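Local coordinates for protein globin (Geobacter sulfurreducens, PDB 2W31) that probably senses oxygen or a related signal through the bis-histidyl heme of its globin domain, the part of a larger globin-coupled sensor present here, at residues 11-21 against 130-141. Sequence-based numbering, arbitrary orientation.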
ATOM      1  N   TYR A  11      -7.114 -11.053   2.779  1.00 14.11           N
ATOM      2  CA  TYR A  11      -5.865 -10.820   2.046  1.00 13.10           C
ATOM      3  C   TYR A  11      -5.225 -12.096   1.499  1.00 14.63           C
ATOM      4  O   TYR A  11      -4.173 -12.031   0.888  1.00 15.26           O
ATOM      5  CB  TYR A  11      -4.843 -10.119   2.983  1.00 11.75           C
ATOM      6  CG  TYR A  11      -5.131  -8.646   3.212  1.00 10.76           C
ATOM      7  CD1 TYR A  11      -4.691  -7.689   2.288  1.00 10.96           C
ATOM      8  CD2 TYR A  11      -5.835  -8.206   4.317  1.00 10.18           C
ATOM      9  CE1 TYR A  11      -4.937  -6.320   2.467  1.00 10.55           C
ATOM     10  CE2 TYR A  11      -6.088  -6.850   4.516  1.00 10.56           C
ATOM     11  CZ  TYR A  11      -5.673  -5.916   3.571  1.00  9.01           C
ATOM     12  OH  TYR A  11      -5.908  -4.555   3.794  1.00 12.00           O
ATOM     13  N   ARG A  12      -5.879 -13.244   1.728  1.00 14.31           N
ATOM     14  CA  ARG A  12      -5.308 -14.554   1.408  1.00 16.02           C
ATOM     15  C   ARG A  12      -3.882 -14.709   1.973  1.00 15.80           C
ATOM     16  O   ARG A  12      -2.953 -15.163   1.311  1.00 16.37           O
ATOM     17  CB  ARG A  12      -5.358 -14.823  -0.101  1.00 16.63           C
ATOM     18  CG  ARG A  12      -6.804 -14.879  -0.599  1.00 19.41           C
ATOM     19  CD  ARG A  12      -6.911 -15.211  -2.083  1.00 21.87           C
ATOM     20  NE  ARG A  12      -8.284 -15.025  -2.544  1.00 23.54           N
ATOM     21  CZ  ARG A  12      -8.647 -15.144  -3.812  1.00 23.42           C
ATOM     22  NH1 ARG A  12      -7.730 -15.445  -4.733  1.00 24.55           N
ATOM     23  NH2 ARG A  12      -9.921 -14.953  -4.148  1.00 22.58           N
ATOM     24  N   PHE A  13      -3.731 -14.309   3.226  1.00 15.41           N
ATOM     25  CA  PHE A  13      -2.463 -14.456   3.952  1.00 16.21           C
ATOM     26  C   PHE A  13      -2.529 -15.802   4.659  1.00 17.47           C
ATOM     27  O   PHE A  13      -3.412 -16.027   5.494  1.00 19.24           O
ATOM     28  CB  PHE A  13      -2.339 -13.318   4.956  1.00 16.15           C
ATOM     29  CG  PHE A  13      -1.013 -13.321   5.729  1.00 14.71           C
ATOM     30  CD1 PHE A  13       0.026 -12.479   5.359  1.00 15.57           C
ATOM     31  CD2 PHE A  13      -0.825 -14.173   6.838  1.00 18.41           C
ATOM     32  CE1 PHE A  13       1.238 -12.458   6.071  1.00 14.67           C
ATOM     33  CE2 PHE A  13       0.409 -14.149   7.557  1.00 17.22           C
ATOM     34  CZ  PHE A  13       1.430 -13.290   7.165  1.00 14.45           C
ATOM     35  N   THR A  14      -1.582 -16.671   4.354  1.00 17.83           N
ATOM     36  CA  THR A  14      -1.593 -18.039   4.912  1.00 19.39           C
ATOM     37  C   THR A  14      -0.328 -18.381   5.662  1.00 18.62           C
ATOM     38  O   THR A  14       0.610 -17.580   5.710  1.00 18.14           O
ATOM     39  CB  THR A  14      -1.673 -19.068   3.804  1.00 20.27           C
ATOM     40  OG1 THR A  14      -0.496 -19.005   2.987  1.00 23.85           O
ATOM     41  CG2 THR A  14      -2.929 -18.838   2.945  1.00 21.11           C
ATOM     42  N   ASP A  15      -0.278 -19.605   6.223  1.00 19.32           N
ATOM     43  CA  ASP A  15       0.953 -20.027   6.890  1.00 19.56           C
ATOM     44  C   ASP A  15       2.173 -19.989   5.962  1.00 18.06           C
ATOM     45  O   ASP A  15       3.286 -19.727   6.430  1.00 17.83           O
ATOM     46  CB  ASP A  15       0.804 -21.423   7.481  1.00 21.86           C
ATOM     47  CG  ASP A  15      -0.252 -21.472   8.583  1.00 27.71           C
ATOM     48  OD1 ASP A  15      -0.306 -20.511   9.393  1.00 34.54           O
ATOM     49  OD2 ASP A  15      -1.018 -22.472   8.657  1.00 35.67           O
ATOM     50  N   GLU A  16       1.973 -20.215   4.661  1.00 17.81           N
ATOM     51  CA  GLU A  16       3.078 -20.066   3.729  1.00 17.89           C
ATOM     52  C   GLU A  16       3.628 -18.638   3.726  1.00 16.46           C
ATOM     53  O   GLU A  16       4.833 -18.453   3.669  1.00 15.74           O
ATOM     54  CB  GLU A  16       2.726 -20.424   2.285  1.00 19.68           C
ATOM     55  CG  GLU A  16       3.994 -20.912   1.535  1.00 25.81           C
ATOM     56  CD  GLU A  16       4.091 -20.627   0.021  1.00 33.26           C
ATOM     57  OE1 GLU A  16       3.067 -20.348  -0.652  1.00 36.50           O
ATOM     58  OE2 GLU A  16       5.234 -20.699  -0.498  1.00 37.00           O
ATOM     59  N   ASP A  17       2.744 -17.634   3.747  1.00 15.21           N
ATOM     60  CA  ASP A  17       3.226 -16.265   3.809  1.00 13.79           C
ATOM     61  C   ASP A  17       3.994 -16.023   5.121  1.00 13.33           C
ATOM     62  O   ASP A  17       5.013 -15.362   5.137  1.00 13.61           O
ATOM     63  CB  ASP A  17       2.082 -15.271   3.722  1.00 13.65           C
ATOM     64  CG  ASP A  17       1.385 -15.314   2.385  1.00 16.07           C
ATOM     65  OD1 ASP A  17       1.993 -14.895   1.388  1.00 18.56           O
ATOM     66  OD2 ASP A  17       0.215 -15.739   2.342  1.00 19.07           O
ATOM     67  N   ALA A  18       3.473 -16.533   6.234  1.00 13.30           N
ATOM     68  CA  ALA A  18       4.181 -16.342   7.529  1.00 12.71           C
ATOM     69  C   ALA A  18       5.561 -16.981   7.482  1.00 13.81           C
ATOM     70  O   ALA A  18       6.535 -16.387   7.960  1.00 14.03           O
ATOM     71  CB  ALA A  18       3.363 -16.895   8.711  1.00 13.63           C
ATOM     72  N   GLU A  19       5.649 -18.191   6.902  1.00 13.73           N
ATOM     73  CA  GLU A  19       6.958 -18.868   6.753  1.00 15.83           C
ATOM     74  C   GLU A  19       7.928 -18.062   5.881  1.00 15.52           C
ATOM     75  O   GLU A  19       9.121 -17.925   6.199  1.00 15.74           O
ATOM     76  CB  GLU A  19       6.748 -20.287   6.216  1.00 17.08           C
ATOM     77  CG  GLU A  19       6.133 -21.218   7.276  1.00 20.50           C
ATOM     78  CD  GLU A  19       5.451 -22.471   6.714  1.00 28.49           C
ATOM     79  OE1 GLU A  19       5.755 -22.878   5.569  1.00 31.63           O
ATOM     80  OE2 GLU A  19       4.584 -23.044   7.434  1.00 33.67           O
ATOM     81  N   LEU A  20       7.403 -17.443   4.823  1.00 14.12           N
ATOM     82  CA  LEU A  20       8.278 -16.665   3.966  1.00 14.07           C
ATOM     83  C   LEU A  20       8.769 -15.409   4.671  1.00 13.68           C
ATOM     84  O   LEU A  20       9.961 -15.034   4.545  1.00 15.03           O
ATOM     85  CB  LEU A  20       7.573 -16.315   2.656  1.00 13.98           C
ATOM     86  CG  LEU A  20       7.334 -17.487   1.716  1.00 15.43           C
ATOM     87  CD1 LEU A  20       6.217 -17.139   0.694  1.00 16.72           C
ATOM     88  CD2 LEU A  20       8.678 -17.866   1.069  1.00 19.62           C
ATOM     89  N   LEU A  21       7.868 -14.741   5.419  1.00 12.32           N
ATOM     90  CA  LEU A  21       8.322 -13.585   6.207  1.00 12.48           C
ATOM     91  C   LEU A  21       9.406 -14.019   7.219  1.00 12.78           C
ATOM     92  O   LEU A  21      10.409 -13.313   7.401  1.00 13.37           O
ATOM     93  CB  LEU A  21       7.159 -12.941   6.941  1.00 12.17           C
ATOM     94  CG  LEU A  21       6.114 -12.291   6.021  1.00 12.03           C
ATOM     95  CD1 LEU A  21       4.968 -11.811   6.887  1.00 12.59           C
ATOM     96  CD2 LEU A  21       6.732 -11.118   5.240  1.00 13.52           C
ATOM     97  N   GLN A 130       7.083 -14.786  -4.624  1.00 14.97           N
ATOM     98  CA  GLN A 130       6.473 -15.252  -3.387  1.00 15.18           C
ATOM     99  C   GLN A 130       6.831 -14.381  -2.183  1.00 14.86           C
ATOM    100  O   GLN A 130       5.941 -14.082  -1.361  1.00 13.75           O
ATOM    101  CB  GLN A 130       6.842 -16.721  -3.130  1.00 17.94           C
ATOM    102  CG  GLN A 130       6.107 -17.718  -4.025  1.00 21.10           C
ATOM    103  CD  GLN A 130       6.475 -19.169  -3.662  1.00 28.07           C
ATOM    104  OE1 GLN A 130       7.060 -19.420  -2.610  1.00 30.75           O
ATOM    105  NE2 GLN A 130       6.131 -20.128  -4.546  1.00 31.05           N
ATOM    106  N   ARG A 131       8.091 -13.959  -2.087  1.00 13.85           N
ATOM    107  CA  ARG A 131       8.540 -13.084  -0.985  1.00 13.79           C
ATOM    108  C   ARG A 131       7.944 -11.677  -1.104  1.00 12.30           C
ATOM    109  O   ARG A 131       7.475 -11.117  -0.098  1.00 13.42           O
ATOM    110  CB  ARG A 131      10.070 -13.046  -0.899  1.00 14.39           C
ATOM    111  CG  ARG A 131      10.621 -14.361  -0.327  1.00 15.34           C
ATOM    112  CD  ARG A 131      12.061 -14.671  -0.751  1.00 17.05           C
ATOM    113  NE  ARG A 131      12.481 -15.953  -0.168  1.00 19.49           N
ATOM    114  CZ  ARG A 131      12.081 -17.151  -0.587  1.00 20.33           C
ATOM    115  NH1 ARG A 131      11.256 -17.273  -1.621  1.00 20.59           N
ATOM    116  NH2 ARG A 131      12.502 -18.252   0.056  1.00 22.27           N
ATOM    117  N   ARG A 132       7.893 -11.140  -2.333  1.00 12.53           N
ATOM    118  CA  ARG A 132       7.255  -9.846  -2.541  0.50 12.02           C
ATOM    119  C   ARG A 132       5.774  -9.931  -2.160  1.00 11.20           C
ATOM    120  O   ARG A 132       5.244  -8.996  -1.507  1.00 11.68           O
ATOM    121  CB  ARG A 132       7.418  -9.376  -3.995  0.50 12.74           C
ATOM    122  CG  ARG A 132       7.027  -7.911  -4.211  0.50 13.01           C
ATOM    123  CD  ARG A 132       7.094  -7.499  -5.670  0.50 14.65           C
ATOM    124  NE  ARG A 132       6.241  -8.331  -6.529  0.50 12.64           N
ATOM    125  CZ  ARG A 132       6.684  -9.133  -7.500  0.50 14.44           C
ATOM    126  NH1 ARG A 132       7.974  -9.222  -7.768  0.50 13.39           N
ATOM    127  NH2 ARG A 132       5.821  -9.846  -8.211  0.50 13.87           N
ATOM    128  N   GLU A 133       5.083 -11.009  -2.586  1.00 11.65           N
ATOM    129  CA  GLU A 133       3.659 -11.096  -2.261  1.00 11.97           C
ATOM    130  C   GLU A 133       3.408 -11.137  -0.739  1.00 11.26           C
ATOM    131  O   GLU A 133       2.490 -10.486  -0.248  1.00 10.81           O
ATOM    132  CB  GLU A 133       2.993 -12.301  -2.947  1.00 13.24           C
ATOM    133  CG  GLU A 133       2.816 -12.122  -4.495  1.00 15.70           C
ATOM    134  CD  GLU A 133       2.400 -13.395  -5.229  1.00 20.45           C
ATOM    135  OE1 GLU A 133       2.610 -14.501  -4.691  1.00 25.55           O
ATOM    136  OE2 GLU A 133       1.947 -13.287  -6.386  1.00 25.54           O
ATOM    137  N   ALA A 134       4.256 -11.866   0.012  1.00 10.85           N
ATOM    138  CA  ALA A 134       4.091 -11.965   1.468  1.00 10.73           C
ATOM    139  C   ALA A 134       4.315 -10.578   2.117  1.00 10.92           C
ATOM    140  O   ALA A 134       3.574 -10.178   3.028  1.00 11.20           O
ATOM    141  CB  ALA A 134       5.097 -12.993   2.055  1.00 12.14           C
ATOM    142  N   VAL A 135       5.375  -9.874   1.689  1.00 11.28           N
ATOM    143  CA  VAL A 135       5.704  -8.554   2.267  1.00 10.72           C
ATOM    144  C   VAL A 135       4.591  -7.552   1.934  1.00 10.72           C
ATOM    145  O   VAL A 135       4.160  -6.779   2.806  1.00 10.33           O
ATOM    146  CB  VAL A 135       7.047  -8.031   1.727  1.00 12.65           C
ATOM    147  CG1 VAL A 135       7.197  -6.527   1.938  1.00 13.47           C
ATOM    148  CG2 VAL A 135       8.185  -8.820   2.375  1.00 12.35           C
ATOM    149  N   GLU A 136       4.108  -7.559   0.687  1.00  9.84           N
ATOM    150  CA  GLU A 136       3.004  -6.621   0.375  1.00 11.38           C
ATOM    151  C   GLU A 136       1.761  -6.877   1.215  1.00  9.55           C
ATOM    152  O   GLU A 136       1.094  -5.914   1.641  1.00 12.12           O
ATOM    153  CB  GLU A 136       2.658  -6.623  -1.104  1.00 12.68           C
ATOM    154  CG  GLU A 136       3.775  -6.169  -2.022  1.00 14.03           C
ATOM    155  CD  GLU A 136       3.920  -4.692  -2.170  1.00 15.39           C
ATOM    156  OE1 GLU A 136       3.874  -3.923  -1.189  1.00 16.76           O
ATOM    157  OE2 GLU A 136       4.176  -4.273  -3.331  1.00 22.37           O
ATOM    158  N   LYS A 137       1.429  -8.146   1.482  1.00  9.85           N
ATOM    159  CA  LYS A 137       0.309  -8.452   2.354  1.00 10.90           C
ATOM    160  C   LYS A 137       0.521  -7.928   3.792  1.00 10.76           C
ATOM    161  O   LYS A 137      -0.340  -7.277   4.347  1.00 11.32           O
ATOM    162  CB  LYS A 137       0.025  -9.961   2.385  1.00  9.95           C
ATOM    163  CG  LYS A 137      -0.567 -10.509   1.111  1.00 11.35           C
ATOM    164  CD  LYS A 137      -0.679 -12.004   1.230  1.00 14.93           C
ATOM    165  CE  LYS A 137      -0.619 -12.668  -0.135  1.00 18.85           C
ATOM    166  NZ  LYS A 137      -0.516 -14.159  -0.090  1.00 17.76           N
ATOM    167  N   ILE A 138       1.669  -8.208   4.395  1.00 10.83           N
ATOM    168  CA  ILE A 138       1.848  -7.756   5.782  1.00 10.19           C
ATOM    169  C   ILE A 138       1.890  -6.228   5.894  1.00  9.93           C
ATOM    170  O   ILE A 138       1.323  -5.654   6.833  1.00 10.17           O
ATOM    171  CB  ILE A 138       3.028  -8.479   6.490  1.00 10.27           C
ATOM    172  CG1 ILE A 138       2.866  -8.377   8.017  1.00 11.84           C
ATOM    173  CG2 ILE A 138       4.431  -7.983   6.051  1.00 12.53           C
ATOM    174  CD1 ILE A 138       1.634  -9.078   8.535  1.00 13.82           C
ATOM    175  N   LEU A 139       2.537  -5.569   4.942  1.00  9.32           N
ATOM    176  CA  LEU A 139       2.572  -4.076   4.980  1.00  9.75           C
ATOM    177  C   LEU A 139       1.143  -3.546   4.805  1.00  9.98           C
ATOM    178  O   LEU A 139       0.726  -2.615   5.516  1.00 10.58           O
ATOM    179  CB  LEU A 139       3.486  -3.483   3.892  1.00  8.98           C
ATOM    180  CG  LEU A 139       4.954  -3.854   4.067  1.00  9.55           C
ATOM    181  CD1 LEU A 139       5.731  -3.290   2.898  1.00 12.80           C
ATOM    182  CD2 LEU A 139       5.461  -3.301   5.361  1.00 13.19           C
ATOM    183  N   ASP A 140       0.397  -4.104   3.838  1.00  9.14           N
ATOM    184  CA  ASP A 140      -0.995  -3.632   3.603  1.00  8.72           C
ATOM    185  C   ASP A 140      -1.903  -3.907   4.803  1.00  9.69           C
ATOM    186  O   ASP A 140      -2.757  -3.071   5.122  1.00 10.09           O
ATOM    187  CB  ASP A 140      -1.559  -4.184   2.281  1.00 10.14           C
ATOM    188  CG  ASP A 140      -0.998  -3.460   1.053  1.00 11.91           C
ATOM    189  OD1 ASP A 140      -0.201  -2.495   1.211  1.00 12.25           O
ATOM    190  OD2 ASP A 140      -1.359  -3.889  -0.067  1.00 12.50           O
ATOM    191  N   ILE A 141      -1.718  -5.051   5.472  1.00  8.60           N
ATOM    192  CA  ILE A 141      -2.463  -5.338   6.699  1.00  9.66           C
ATOM    193  C   ILE A 141      -2.128  -4.316   7.784  1.00  9.65           C
ATOM    194  O   ILE A 141      -3.038  -3.769   8.427  1.00 10.64           O
ATOM    195  CB  ILE A 141      -2.208  -6.792   7.185  1.00 10.24           C
ATOM    196  CG1 ILE A 141      -2.877  -7.783   6.221  1.00 11.67           C
ATOM    197  CG2 ILE A 141      -2.653  -6.995   8.676  1.00 12.11           C
ATOM    198  CD1 ILE A 141      -2.449  -9.268   6.338  1.00 13.33           C
TER
HETATM  199  O   HOH W   1       3.627 -15.469  -0.893  1.00 22.63           O
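Y11 turns one ring face to I141, whose CG1 lies 3.8 Å from the ring centroid in a CH-pi contact. Its OH is hydrogen-bonded to D144, further along helix 125-151. R12 has positive phi and closes helix 4-11 with a Schellman motif. Its O accepts a hydrogen bond from K137 NZ at 3.0 Å, with the donor above the carbonyl plane. The K137 chain is extended beyond CG, bringing the ammonium up to the turn. F13 points toward the other helix, and CG anti to the backbone N (chi1 -177°) puts the ring edge at K137 CB. D17 CB lies over one ring face; I138 and I141 add apolar contacts. T14 is the N-cap of helix 15-23, and its N donates to D17 OD2 at 2.9 Å, on the anti lone pair. D17 also forms a salt bridge with K137, OD2 to NZ at 3.0 Å, though its hydrogen bonds to that ammonium are weak. A water links D17 OD1 to Q130 O. D17 ties the start of its own helix to the other helix. L20 sets CD2 over one face of the R131 guanidinium, 3.8 Å from NH1, and CB against A134. R131 NH1 is hydrogen-bonded to E127 O. L21 rests CD2 against A134 and V135, and CD1 reaches I138 CB at 3.9 Å. The backbones are closest at A134, whose CA is 5.0 Å from D17 CA. The segment axes approach to 8.9 Å, crossing at -100°. In this Protoglobin-family domain, the contact seats helix 15-23 across helix 125-151, which also packs on helix 100-121 and on the second subunit.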